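Local atomic coordinates of phosphatidylglycerol lysyltransferase C-terminal domain-containing protein (Bacteroides thetaiotaomicron, PDB entry 2HQY), a protein that is of unconfirmed function but binds coenzyme A and carries an acetyltransferase-clan fold, consistent with an acyl- or aminoacyl-transferring enzyme related to phosphatidylglycerol lysyltransferases. Residues A121-L126 against V285-K290; T19-R24 against V68-L73; L169-E174 against G215-F220; N150-Y155 against L211-K216; K5-A10 against S32-W37. All coordinates share one frame; numbering follows the deposited sequence. Where two conformers were deposited one is given.

Interaction 1: residues A121-L126 against V285-K290; sequences ADYIYL and VTILEK
A121 meets I287 and L288 where two antiparallel strands, 122-126 and 286-295, pair with a classic beta bulge at one end; on its other edge strand 122-126 pairs with strand 263-265. A121 CB lies 3.6 Å from I287 CG2. D122 forms a hydrogen-bonded pair with L288: D122 N donates to L288 O, and D122 O accepts from L288 N at 2.8 Å. K290, extended beyond CG (anti to the carbonyl carbon, chi1 -57°), brings NZ to D122 OD1 from above the carboxylate plane, a 2.7 Å salt bridge. D122 OD2 bonds to N265 and the backbone N of C27, and K290 NZ also bridges to E268. Y123 faces I287 as a non-hydrogen-bonded pair, its hydroxyl bonded to D269. I124 follows on the D122 side of the sheet, I124 CD1 touching L288 CD2 at 4.0 Å, and I124 N donates to T286 O nearly in line with the carbonyl. Opposite it the bulge sets both V285 and T286, and I124 O accepts from T286 N (3.3 Å) and weakly from V285 N. The L126 side chain crosses that of V285 at about a right angle, with L126 CG 3.6 Å from V285 CG1.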
# COMPACT_ATOMS: atom_id res chain seq x y z
N ALA A 121 11.09 9.76 18.64
CA ALA A 121 11.20 11.21 18.74
C ALA A 121 11.83 11.76 17.46
O ALA A 121 12.69 11.09 16.88
CB ALA A 121 12.03 11.61 19.96
N ASP A 122 11.42 12.95 17.03
CA ASP A 122 12.00 13.62 15.86
C ASP A 122 13.11 14.56 16.30
O ASP A 122 13.00 15.26 17.32
CB ASP A 122 10.99 14.48 15.11
CG ASP A 122 10.00 13.69 14.29
OD1 ASP A 122 10.19 12.47 14.05
OD2 ASP A 122 9.03 14.32 13.86
N TYR A 123 14.17 14.59 15.51
CA TYR A 123 15.26 15.54 15.70
C TYR A 123 14.96 16.80 14.89
O TYR A 123 14.80 16.74 13.66
CB TYR A 123 16.56 14.90 15.21
CG TYR A 123 17.12 13.89 16.17
CD1 TYR A 123 18.18 14.22 17.01
CD2 TYR A 123 16.56 12.60 16.25
CE1 TYR A 123 18.70 13.30 17.91
CE2 TYR A 123 17.07 11.66 17.13
CZ TYR A 123 18.14 12.02 17.97
OH TYR A 123 18.63 11.11 18.86
N ILE A 124 14.90 17.94 15.58
CA ILE A 124 14.61 19.24 14.97
C ILE A 124 15.83 20.18 15.14
O ILE A 124 16.40 20.30 16.22
CB ILE A 124 13.29 19.84 15.54
CG1 ILE A 124 12.13 18.87 15.20
CG2 ILE A 124 13.05 21.29 15.02
CD1 ILE A 124 10.74 19.46 15.21
N TYR A 125 16.23 20.79 14.03
CA TYR A 125 17.41 21.64 13.95
C TYR A 125 17.02 23.00 13.38
O TYR A 125 15.99 23.13 12.72
CB TYR A 125 18.41 21.00 12.98
CG TYR A 125 18.81 19.58 13.33
CD1 TYR A 125 19.92 19.32 14.15
CD2 TYR A 125 18.08 18.50 12.83
CE1 TYR A 125 20.28 18.00 14.46
CE2 TYR A 125 18.41 17.20 13.13
CZ TYR A 125 19.50 16.95 13.92
OH TYR A 125 19.79 15.65 14.16
N LEU A 126 17.84 24.02 13.64
CA LEU A 126 17.69 25.32 12.98
C LEU A 126 18.25 25.19 11.57
O LEU A 126 19.37 24.72 11.39
CB LEU A 126 18.46 26.41 13.70
CG LEU A 126 17.96 26.77 15.11
CD1 LEU A 126 18.89 27.74 15.84
CD2 LEU A 126 16.52 27.31 15.05
N VAL A 285 17.95 21.58 18.18
CA VAL A 285 17.37 22.52 19.14
C VAL A 285 16.26 21.85 19.94
O VAL A 285 15.97 22.24 21.07
CB VAL A 285 16.83 23.83 18.47
CG1 VAL A 285 17.98 24.73 18.07
CG2 VAL A 285 15.95 23.52 17.28
N THR A 286 15.64 20.82 19.36
CA THR A 286 14.50 20.16 19.98
C THR A 286 14.54 18.69 19.65
O THR A 286 14.82 18.31 18.51
CB THR A 286 13.16 20.72 19.43
OG1 THR A 286 13.02 22.08 19.83
CG2 THR A 286 11.96 19.92 19.97
N ILE A 287 14.28 17.86 20.65
CA ILE A 287 13.98 16.46 20.39
C ILE A 287 12.49 16.30 20.68
O ILE A 287 12.03 16.43 21.83
CB ILE A 287 14.89 15.53 21.22
CG1 ILE A 287 16.33 15.66 20.69
CG2 ILE A 287 14.41 14.08 21.10
CD1 ILE A 287 17.33 15.09 21.62
N LEU A 288 11.73 16.13 19.60
CA LEU A 288 10.28 16.22 19.65
C LEU A 288 9.71 14.85 20.04
O LEU A 288 9.62 13.97 19.21
CB LEU A 288 9.74 16.68 18.29
CG LEU A 288 8.23 16.96 18.17
CD1 LEU A 288 7.78 18.19 18.99
CD2 LEU A 288 7.84 17.09 16.70
N GLU A 289 9.36 14.67 21.30
CA GLU A 289 8.79 13.40 21.76
C GLU A 289 7.39 13.19 21.22
O GLU A 289 6.67 14.15 20.97
CB GLU A 289 8.77 13.35 23.29
CG GLU A 289 10.07 13.81 23.88
CD GLU A 289 9.94 14.22 25.34
OE1 GLU A 289 8.93 14.89 25.71
OE2 GLU A 289 10.85 13.86 26.11
N LYS A 290 7.02 11.93 21.03
CA LYS A 290 5.70 11.61 20.49
C LYS A 290 5.04 10.62 21.40
O LYS A 290 5.60 9.54 21.67
CB LYS A 290 5.81 11.03 19.10
CG LYS A 290 6.52 11.93 18.11
CD LYS A 290 6.60 11.29 16.74
CE LYS A 290 7.46 12.13 15.84
NZ LYS A 290 7.71 11.43 14.54

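Interaction 2: residues T19-R24 against V68-L73; sequences TMKSDR and VGNGDL
V68 is the residue on which the 19-24 turn rests, and its two methyl groups divide the work. V68 CG2 lies over one face of the R24 guanidinium, 3.4 Å above the plane and displaced toward the rim, with R24 NH2 the nearest atom at 3.7 Å. V68 CG1, anti to the backbone N (chi1 -179°), is directed instead to S22 CB at 4.0 Å. Farther out, at the exposed edge, K21 and N70 approach loosely tip to tip, K21 NZ and N70 ND2 standing 4.0 Å apart without a bond.

The shape of the turn positions these groups. T19 to S22 form a type I beta turn, in which T19 O accepts from both S22 N and S22 OG, the latter at 2.8 Å. S22 OG in turn accepts from R24 N at 3.2 Å, an ST turn. The R24 chain folds at chi2 and chi3, and its NH1 and NH2 donate to the carbonyls of M66 and P67, two bonds that fix the guanidinium with one face under V68 CG2.

The contact joins the loop that follows helix 12-19 to the end of strand 61-69, with M100 of helix 98-107 touching R24 and L29 packing against both R24 and V68.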
# COMPACT_ATOMS: atom_id res chain seq x y z
N THR A 19 -2.31 21.24 7.28
CA THR A 19 -1.03 21.08 7.97
C THR A 19 -0.16 22.35 7.89
O THR A 19 0.53 22.68 8.85
CB THR A 19 -0.20 19.86 7.44
OG1 THR A 19 -0.06 19.99 6.03
CG2 THR A 19 -0.90 18.52 7.76
N MET A 20 -0.19 23.07 6.77
CA MET A 20 0.78 24.16 6.63
C MET A 20 0.52 25.24 7.69
O MET A 20 1.46 25.74 8.29
CB MET A 20 0.85 24.74 5.20
CG MET A 20 1.52 23.78 4.19
SD MET A 20 3.27 23.37 4.48
CE MET A 20 4.07 24.90 4.11
N LYS A 21 -0.75 25.53 7.95
CA LYS A 21 -1.10 26.59 8.89
C LYS A 21 -1.00 26.15 10.35
O LYS A 21 -1.12 26.98 11.25
CB LYS A 21 -2.51 27.13 8.61
CG LYS A 21 -3.63 26.17 8.94
CD LYS A 21 -4.99 26.87 8.81
CE LYS A 21 -6.14 25.86 8.79
NZ LYS A 21 -6.56 25.30 10.13
N SER A 22 -0.80 24.85 10.57
CA SER A 22 -0.80 24.28 11.92
C SER A 22 0.53 24.54 12.61
O SER A 22 1.51 24.91 11.96
CB SER A 22 -1.08 22.78 11.89
OG SER A 22 0.08 22.05 11.51
N ASP A 23 0.59 24.33 13.92
CA ASP A 23 1.88 24.42 14.59
C ASP A 23 2.49 23.04 14.86
O ASP A 23 3.38 22.89 15.68
CB ASP A 23 1.79 25.34 15.84
CG ASP A 23 1.89 26.84 15.45
OD1 ASP A 23 2.74 27.24 14.58
OD2 ASP A 23 1.11 27.63 16.01
N ARG A 24 2.04 22.05 14.09
CA ARG A 24 2.55 20.69 14.20
C ARG A 24 3.83 20.52 13.38
O ARG A 24 3.83 20.80 12.20
CB ARG A 24 1.47 19.72 13.73
CG ARG A 24 0.15 19.97 14.44
CD ARG A 24 0.09 19.26 15.77
NE ARG A 24 -0.16 17.86 15.51
CZ ARG A 24 -1.36 17.29 15.45
NH1 ARG A 24 -1.45 16.01 15.16
NH2 ARG A 24 -2.47 18.01 15.69
N VAL A 68 -5.83 17.43 13.46
CA VAL A 68 -5.19 18.67 13.06
C VAL A 68 -6.27 19.69 12.74
O VAL A 68 -7.12 19.47 11.88
CB VAL A 68 -4.27 18.47 11.82
CG1 VAL A 68 -3.60 19.77 11.43
CG2 VAL A 68 -3.20 17.41 12.11
N GLY A 69 -6.22 20.83 13.42
CA GLY A 69 -7.16 21.93 13.14
C GLY A 69 -7.63 22.59 14.41
O GLY A 69 -7.07 22.39 15.49
N ASN A 70 -8.67 23.40 14.27
CA ASN A 70 -9.21 24.13 15.40
C ASN A 70 -10.69 23.86 15.44
O ASN A 70 -11.37 23.86 14.42
CB ASN A 70 -8.90 25.62 15.24
CG ASN A 70 -7.40 25.90 15.24
OD1 ASN A 70 -6.78 26.04 16.31
ND2 ASN A 70 -6.80 25.95 14.06
N GLY A 71 -11.20 23.60 16.62
CA GLY A 71 -12.63 23.43 16.71
C GLY A 71 -12.93 22.74 17.99
O GLY A 71 -12.19 22.87 18.98
N ASP A 72 -14.04 22.00 17.98
CA ASP A 72 -14.47 21.31 19.16
C ASP A 72 -13.73 19.97 19.23
O ASP A 72 -14.19 18.96 18.69
CB ASP A 72 -15.98 21.12 19.13
CG ASP A 72 -16.53 20.58 20.42
OD1 ASP A 72 -15.74 20.11 21.28
OD2 ASP A 72 -17.77 20.63 20.58
N LEU A 73 -12.59 19.98 19.89
CA LEU A 73 -11.75 18.79 20.01
C LEU A 73 -12.50 17.65 20.69
O LEU A 73 -12.37 16.50 20.27
CB LEU A 73 -10.45 19.09 20.76
CG LEU A 73 -9.42 17.96 20.90
CD1 LEU A 73 -8.94 17.45 19.53
CD2 LEU A 73 -8.23 18.42 21.74

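Interaction 3: residues L169-E174 against G215-F220; sequences LDLEAE and GKIVAF
L171 and F220 form the tight part of this contact, in which segment 169-174 of helix 165-179 crosses segment 216-220 of strand 216-227 at 86°, the axes of these short segments 8.9 Å apart. L171 is described in one of its two deposited conformers. Its CG, anti to the backbone N (chi1 -176°), is directed toward the strand. The L171 CD2 methyl meets the phenylalanine at the ring edge, near the ring plane, 3.6 Å from F220 CD2. The two side chains slide past each other in opposite directions, and L171 CB comes within 4.1 Å of F220 CE2. L171 CD2 also reaches the strand backbone, lying 3.7 Å from A219 CA and 3.9 Å from V218 C. There V218 and A219 both face L211 in a classic beta bulge, and their own side chains point away from the helix.

Around this tight point the packing is looser. I217 CD1 stands 4.2 Å from L171 CB, and E172 touches the ring only lightly, E172 N lying near the ring plane at the edge, 4.2 Å from F220 CE2. Toward the exposed end of the strand, G215 and K216 make no contact with the helix segment, and E174 OE1 and K216 NZ remain 7.0 Å apart.

On the other flank E172 is buried against R191 and L194 of helix 185-199, near W175 and E190, which bind coenzyme A. The contact is mainly apolar and no hydrogen bond joins the two segments, so their union rests on hydrophobic burial and side-chain shape.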
# COMPACT_ATOMS: atom_id res chain seq x y z
N LEU A 169 17.42 6.13 -7.95
CA LEU A 169 16.92 4.75 -7.80
C LEU A 169 18.09 3.75 -7.88
O LEU A 169 18.11 2.74 -7.16
CB LEU A 169 15.87 4.44 -8.87
CG LEU A 169 14.53 5.16 -8.66
CD1 LEU A 169 13.64 5.14 -9.94
CD2 LEU A 169 13.75 4.59 -7.46
N ASP A 170 19.05 4.06 -8.75
CA ASP A 170 20.24 3.19 -8.95
C ASP A 170 21.09 3.17 -7.67
O ASP A 170 21.50 2.08 -7.24
CB ASP A 170 21.08 3.67 -10.15
CG ASP A 170 20.40 3.38 -11.50
OD1 ASP A 170 19.39 2.66 -11.56
OD2 ASP A 170 20.90 3.89 -12.52
N LEU A 171 21.29 4.34 -7.03
CA LEU A 171 22.05 4.40 -5.78
C LEU A 171 21.32 3.62 -4.69
O LEU A 171 21.94 2.86 -3.92
CB LEU A 171 22.30 5.84 -5.34
CG LEU A 171 23.18 5.95 -4.09
CD1 LEU A 171 24.57 5.42 -4.40
CD2 LEU A 171 23.22 7.38 -3.60
N GLU A 172 20.01 3.82 -4.61
CA GLU A 172 19.21 3.08 -3.62
C GLU A 172 19.37 1.55 -3.81
O GLU A 172 19.48 0.79 -2.82
CB GLU A 172 17.73 3.51 -3.63
CG GLU A 172 16.79 2.53 -2.85
CD GLU A 172 16.92 2.58 -1.32
OE1 GLU A 172 17.83 3.25 -0.79
OE2 GLU A 172 16.08 1.93 -0.63
N ALA A 173 19.34 1.09 -5.06
CA ALA A 173 19.45 -0.36 -5.36
C ALA A 173 20.83 -0.87 -4.91
O ALA A 173 20.94 -1.96 -4.35
CB ALA A 173 19.24 -0.62 -6.85
N GLU A 174 21.86 -0.06 -5.09
CA GLU A 174 23.20 -0.46 -4.64
C GLU A 174 23.26 -0.49 -3.13
O GLU A 174 23.81 -1.42 -2.55
CB GLU A 174 24.26 0.50 -5.16
CG GLU A 174 24.44 0.41 -6.68
CD GLU A 174 25.74 1.06 -7.17
OE1 GLU A 174 26.70 1.21 -6.35
OE2 GLU A 174 25.80 1.41 -8.37
N GLY A 215 32.24 11.67 -11.71
CA GLY A 215 31.30 11.25 -12.75
C GLY A 215 30.15 10.32 -12.35
O GLY A 215 29.36 9.93 -13.21
N LYS A 216 30.05 9.96 -11.08
CA LYS A 216 28.95 9.10 -10.62
C LYS A 216 28.24 9.66 -9.40
O LYS A 216 28.83 10.38 -8.58
CB LYS A 216 29.40 7.66 -10.36
CG LYS A 216 30.35 7.46 -9.16
CD LYS A 216 30.34 5.97 -8.71
CE LYS A 216 31.64 5.56 -7.97
NZ LYS A 216 31.72 6.05 -6.53
N ILE A 217 26.97 9.31 -9.28
CA ILE A 217 26.20 9.68 -8.11
C ILE A 217 26.77 8.99 -6.86
O ILE A 217 27.07 7.77 -6.88
CB ILE A 217 24.70 9.36 -8.26
CG1 ILE A 217 23.94 9.81 -7.01
CG2 ILE A 217 24.47 7.85 -8.55
CD1 ILE A 217 22.39 9.65 -7.15
N VAL A 218 26.96 9.77 -5.81
CA VAL A 218 27.43 9.22 -4.54
C VAL A 218 26.51 9.52 -3.34
O VAL A 218 26.75 9.03 -2.25
CB VAL A 218 28.89 9.67 -4.19
CG1 VAL A 218 29.89 9.16 -5.22
CG2 VAL A 218 28.98 11.20 -3.95
N ALA A 219 25.50 10.36 -3.53
CA ALA A 219 24.52 10.62 -2.46
C ALA A 219 23.28 11.27 -3.05
O ALA A 219 23.38 11.90 -4.10
CB ALA A 219 25.11 11.55 -1.39
N PHE A 220 22.13 11.08 -2.39
CA PHE A 220 20.95 11.91 -2.70
C PHE A 220 20.13 12.11 -1.43
O PHE A 220 20.29 11.37 -0.44
CB PHE A 220 20.11 11.33 -3.85
CG PHE A 220 19.34 10.09 -3.48
CD1 PHE A 220 18.04 10.20 -2.97
CD2 PHE A 220 19.93 8.82 -3.62
CE1 PHE A 220 17.31 9.05 -2.59
CE2 PHE A 220 19.21 7.67 -3.27
CZ PHE A 220 17.89 7.80 -2.74

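Interaction 4: residues N150-Y155 against L211-K216; sequences NTYPDY and LHVNGK
A beta hairpin and the turn that ends a helix meet here: Y152 and Y155, at the two ends of a type I turn after helix 139-151, pack on V213 and L211 of strand 207-213, just before a type I' turn from V213 to K216 leads into strand 216-227. The Y152 side chain crosses that of V213 at about a right angle. V213 CG2 lies over one ring face, 4.1 Å from Y152 CG. V213 CG1, anti to the backbone N (chi1 170°), is modelled 3.2 Å from Y152 CD2, a short approach that is doubtful in detail. T151 CG2 covers the centre of one ring face at a height of 3.5 Å.

Y155 touches two residues of the strand. Y155 CB rests 4.1 Å from V213 CG2, and the ring meets L211 obliquely, with Y155 CD1 3.6 Å from L211 CD1. The backbone joins in through a CH...O contact from Y155 CA to H212 O. The turn itself is closed by Y155 N donating to Y152 O, and that oxygen also lies at the edge of the Y155 ring, in its plane. Beyond the pair, the Y155 hydroxyl bonds to E252 of helix 245-256, and F148 of helix 139-151 meets the Y155 ring edge-to-face and packs on L211 and V213. These contacts join the end of helix 139-151 to the hairpin as the chain enters strand 156-159.

Across the polar margin a single water links the two turns: it accepts from N214 N at 2.7 Å and donates weakly to D154 OD1.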
# COMPACT_ATOMS: atom_id res chain seq x y z
N ASN A 150 38.49 19.37 -0.24
CA ASN A 150 39.90 19.12 -0.53
C ASN A 150 40.13 17.82 -1.29
O ASN A 150 40.93 17.78 -2.23
CB ASN A 150 40.70 19.10 0.76
CG ASN A 150 41.12 20.48 1.20
OD1 ASN A 150 41.21 21.40 0.39
ND2 ASN A 150 41.42 20.62 2.49
N THR A 151 39.42 16.77 -0.89
CA THR A 151 39.58 15.47 -1.52
C THR A 151 38.90 15.45 -2.88
O THR A 151 39.46 14.91 -3.83
CB THR A 151 39.03 14.34 -0.63
OG1 THR A 151 39.70 14.39 0.63
CG2 THR A 151 39.29 12.96 -1.26
N TYR A 152 37.72 16.08 -2.97
CA TYR A 152 36.91 16.07 -4.19
C TYR A 152 36.57 17.49 -4.66
O TYR A 152 35.40 17.89 -4.64
CB TYR A 152 35.63 15.27 -3.94
CG TYR A 152 35.85 13.88 -3.35
CD1 TYR A 152 35.47 13.59 -2.03
CD2 TYR A 152 36.43 12.87 -4.10
CE1 TYR A 152 35.67 12.31 -1.49
CE2 TYR A 152 36.63 11.60 -3.58
CZ TYR A 152 36.24 11.33 -2.28
OH TYR A 152 36.46 10.07 -1.78
N PRO A 153 37.60 18.26 -5.09
CA PRO A 153 37.43 19.72 -5.33
C PRO A 153 36.45 20.05 -6.47
O PRO A 153 35.96 21.19 -6.55
CB PRO A 153 38.84 20.18 -5.69
CG PRO A 153 39.56 18.95 -6.15
CD PRO A 153 38.98 17.81 -5.39
N ASP A 154 36.21 19.07 -7.33
CA ASP A 154 35.37 19.18 -8.51
C ASP A 154 34.06 18.35 -8.37
O ASP A 154 33.43 17.91 -9.34
CB ASP A 154 36.15 18.66 -9.70
CG ASP A 154 36.61 17.23 -9.50
OD1 ASP A 154 36.44 16.68 -8.37
OD2 ASP A 154 37.19 16.67 -10.47
N TYR A 155 33.64 18.16 -7.14
CA TYR A 155 32.35 17.51 -6.92
C TYR A 155 31.23 18.36 -7.55
O TYR A 155 31.41 19.57 -7.80
CB TYR A 155 32.15 17.27 -5.42
CG TYR A 155 31.62 18.48 -4.63
CD1 TYR A 155 30.23 18.72 -4.53
CD2 TYR A 155 32.49 19.34 -3.99
CE1 TYR A 155 29.73 19.81 -3.81
CE2 TYR A 155 32.00 20.43 -3.25
CZ TYR A 155 30.64 20.67 -3.19
OH TYR A 155 30.17 21.73 -2.45
N LEU A 211 24.59 14.44 -5.04
CA LEU A 211 26.02 14.70 -5.06
C LEU A 211 26.67 13.72 -6.05
O LEU A 211 26.38 12.50 -6.02
CB LEU A 211 26.55 14.49 -3.64
CG LEU A 211 27.78 15.27 -3.21
CD1 LEU A 211 27.50 16.78 -3.30
CD2 LEU A 211 28.21 14.81 -1.81
N HIS A 212 27.52 14.25 -6.93
CA HIS A 212 28.31 13.44 -7.84
C HIS A 212 29.80 13.67 -7.57
O HIS A 212 30.23 14.82 -7.31
CB HIS A 212 28.02 13.83 -9.27
CG HIS A 212 26.58 13.81 -9.63
ND1 HIS A 212 25.74 14.89 -9.46
CD2 HIS A 212 25.83 12.83 -10.20
CE1 HIS A 212 24.53 14.57 -9.90
NE2 HIS A 212 24.56 13.33 -10.35
N VAL A 213 30.56 12.58 -7.58
CA VAL A 213 32.03 12.64 -7.48
C VAL A 213 32.61 11.76 -8.58
O VAL A 213 32.12 10.65 -8.82
CB VAL A 213 32.53 12.17 -6.08
CG1 VAL A 213 34.05 12.01 -6.07
CG2 VAL A 213 32.12 13.15 -4.99
N ASN A 214 33.65 12.26 -9.25
CA ASN A 214 34.29 11.57 -10.36
C ASN A 214 33.30 10.94 -11.35
O ASN A 214 33.48 9.79 -11.73
CB ASN A 214 35.29 10.52 -9.84
CG ASN A 214 36.37 11.13 -8.94
OD1 ASN A 214 36.85 12.26 -9.16
ND2 ASN A 214 36.77 10.37 -7.92
N GLY A 215 32.24 11.67 -11.71
CA GLY A 215 31.30 11.25 -12.75
C GLY A 215 30.15 10.32 -12.35
O GLY A 215 29.36 9.93 -13.21
N LYS A 216 30.05 9.96 -11.08
CA LYS A 216 28.95 9.10 -10.62
C LYS A 216 28.24 9.66 -9.40
O LYS A 216 28.83 10.38 -8.58
CB LYS A 216 29.40 7.66 -10.36
CG LYS A 216 30.35 7.46 -9.16
CD LYS A 216 30.34 5.97 -8.71
CE LYS A 216 31.64 5.56 -7.97
NZ LYS A 216 31.72 6.05 -6.53
O HOH W 1 34.44 14.85 -8.98

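Interaction 5: residues K5-A10 against S32-W37; sequences KDITLA and SNLCSW
I7 reaches L34 and C35 through an extended side chain: CG1 is anti to the backbone N (chi1 -165°), and CD1 continues outward (chi2 175°) to the flank of helix 31-36. C35 answers with its SG anti to the carbonyl carbon (chi1 -71°), which brings the sulfur to the 5-10 backbone. The arrangement is a loop packed on helix 31-36: the chain leaves the short strand 5-6, runs past the helix at I7 and T8, and enters a 3-10 segment at L9 before turning into helix 12-19.

I7 and L34 cross at about a right angle. The I7 CD1 methyl presses on L34 CB at 3.4 Å, closer than carbon atoms usually pack, and lies 4.1 Å from C35 SG. C35 SG also sits 3.9 Å from T8 C and 4.0 Å from L9 N, so it lies against the peptide that joins T8 to L9, while the T8 side chain starts away from the helix.

Around this buried spot, I7 O accepts from R38, T43 packs on I7, and L204 of helix 201-204 touches both L9 and C35. D6 faces the second subunit, where its OD2 forms a salt bridge with R38 of that subunit and bonds to its Y196 hydroxyl; T8 packs on T8 of the second subunit. The segment is therefore held between its own helix and the dimer interface.

The branch methyl of the isoleucine meets the helix backbone as well, I7 CG2 coming to 3.9 Å from L34 O.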
# COMPACT_ATOMS: atom_id res chain seq x y z
N LYS A 5 -11.24 7.93 3.73
CA LYS A 5 -10.80 7.55 2.42
C LYS A 5 -9.30 7.33 2.38
O LYS A 5 -8.56 7.96 3.13
CB LYS A 5 -11.20 8.59 1.38
CG LYS A 5 -11.01 10.02 1.76
CD LYS A 5 -12.22 10.82 1.26
N ASP A 6 -8.89 6.43 1.50
CA ASP A 6 -7.46 6.17 1.31
C ASP A 6 -6.75 7.45 0.89
O ASP A 6 -7.20 8.16 -0.01
CB ASP A 6 -7.23 5.10 0.24
CG ASP A 6 -7.92 3.81 0.56
OD1 ASP A 6 -8.27 3.55 1.74
OD2 ASP A 6 -8.13 3.04 -0.40
N ILE A 7 -5.59 7.72 1.49
CA ILE A 7 -4.82 8.88 1.08
C ILE A 7 -4.22 8.64 -0.32
O ILE A 7 -3.80 7.53 -0.65
CB ILE A 7 -3.73 9.22 2.11
CG1 ILE A 7 -3.21 10.65 1.83
CG2 ILE A 7 -2.64 8.10 2.13
CD1 ILE A 7 -2.20 11.22 2.82
N THR A 8 -4.21 9.69 -1.14
CA THR A 8 -3.59 9.62 -2.48
C THR A 8 -2.86 10.91 -2.83
O THR A 8 -3.11 11.96 -2.23
CB THR A 8 -4.63 9.34 -3.60
OG1 THR A 8 -5.49 10.48 -3.80
CG2 THR A 8 -5.47 8.17 -3.29
N LEU A 9 -2.00 10.84 -3.86
CA LEU A 9 -1.38 12.04 -4.46
C LEU A 9 -2.34 13.21 -4.69
O LEU A 9 -1.96 14.37 -4.50
CB LEU A 9 -0.82 11.70 -5.83
CG LEU A 9 0.22 10.60 -5.87
CD1 LEU A 9 0.66 10.30 -7.34
CD2 LEU A 9 1.41 11.05 -5.02
N ALA A 10 -3.56 12.91 -5.11
CA ALA A 10 -4.54 13.93 -5.48
C ALA A 10 -5.01 14.75 -4.29
O ALA A 10 -5.62 15.81 -4.45
CB ALA A 10 -5.73 13.28 -6.20
N SER A 32 4.34 13.79 1.74
CA SER A 32 5.11 12.72 1.14
C SER A 32 5.18 11.50 2.07
O SER A 32 5.02 10.36 1.61
CB SER A 32 6.56 13.16 0.82
OG SER A 32 7.22 12.09 0.15
N ASN A 33 5.43 11.74 3.35
CA ASN A 33 5.52 10.61 4.30
C ASN A 33 4.17 9.90 4.43
O ASN A 33 4.11 8.66 4.43
CB ASN A 33 6.01 11.09 5.66
CG ASN A 33 7.51 11.24 5.72
OD1 ASN A 33 8.25 10.72 4.85
ND2 ASN A 33 7.98 11.91 6.78
N LEU A 34 3.08 10.66 4.44
CA LEU A 34 1.74 10.08 4.54
C LEU A 34 1.45 9.16 3.34
O LEU A 34 0.97 8.04 3.52
CB LEU A 34 0.68 11.18 4.64
CG LEU A 34 0.66 11.89 6.00
CD1 LEU A 34 -0.03 13.24 5.88
CD2 LEU A 34 -0.02 11.04 7.07
N CYS A 35 1.75 9.63 2.11
CA CYS A 35 1.46 8.81 0.93
C CYS A 35 2.45 7.65 0.78
O CYS A 35 2.04 6.53 0.40
CB CYS A 35 1.56 9.68 -0.32
SG CYS A 35 0.21 10.86 -0.48
N SER A 36 3.73 7.95 1.05
CA SER A 36 4.83 7.01 0.78
C SER A 36 4.80 5.82 1.73
O SER A 36 5.28 4.74 1.38
CB SER A 36 6.21 7.70 0.86
OG SER A 36 6.38 8.71 -0.12
N TRP A 37 4.26 6.03 2.94
CA TRP A 37 4.13 4.94 3.92
C TRP A 37 2.75 4.26 3.95
O TRP A 37 2.50 3.36 4.78
CB TRP A 37 4.57 5.40 5.33
CG TRP A 37 6.09 5.56 5.41
CD1 TRP A 37 6.81 6.67 5.09
CD2 TRP A 37 7.03 4.55 5.77
NE1 TRP A 37 8.17 6.42 5.25
CE2 TRP A 37 8.33 5.13 5.67
CE3 TRP A 37 6.92 3.23 6.21
CZ2 TRP A 37 9.50 4.41 5.97
CZ3 TRP A 37 8.08 2.51 6.52
CH2 TRP A 37 9.36 3.12 6.39

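Along the chain, interactions 5 and 2 come first and cross, their segments alternating, with centres 19 Å apart in the N-terminal part. Interaction 1 closes a much longer loop, and interactions 3 and 4 are nested inside it. Those two share G215 and K216, and their centres lie 13 Å apart on neighbouring strands 207-213 and 216-227, joined by backbone bonds between L211 and the V218-A219 bulge. Interactions 2 and 4 are the most distant, about 44 Å between centres. Interaction 1 brings the late strand 286-295 back to strand 122-126, tying the chain's end to its middle, while interactions 3 and 4 lie on strands near the coenzyme A pocket and interaction 5 adjoins the dimer interface.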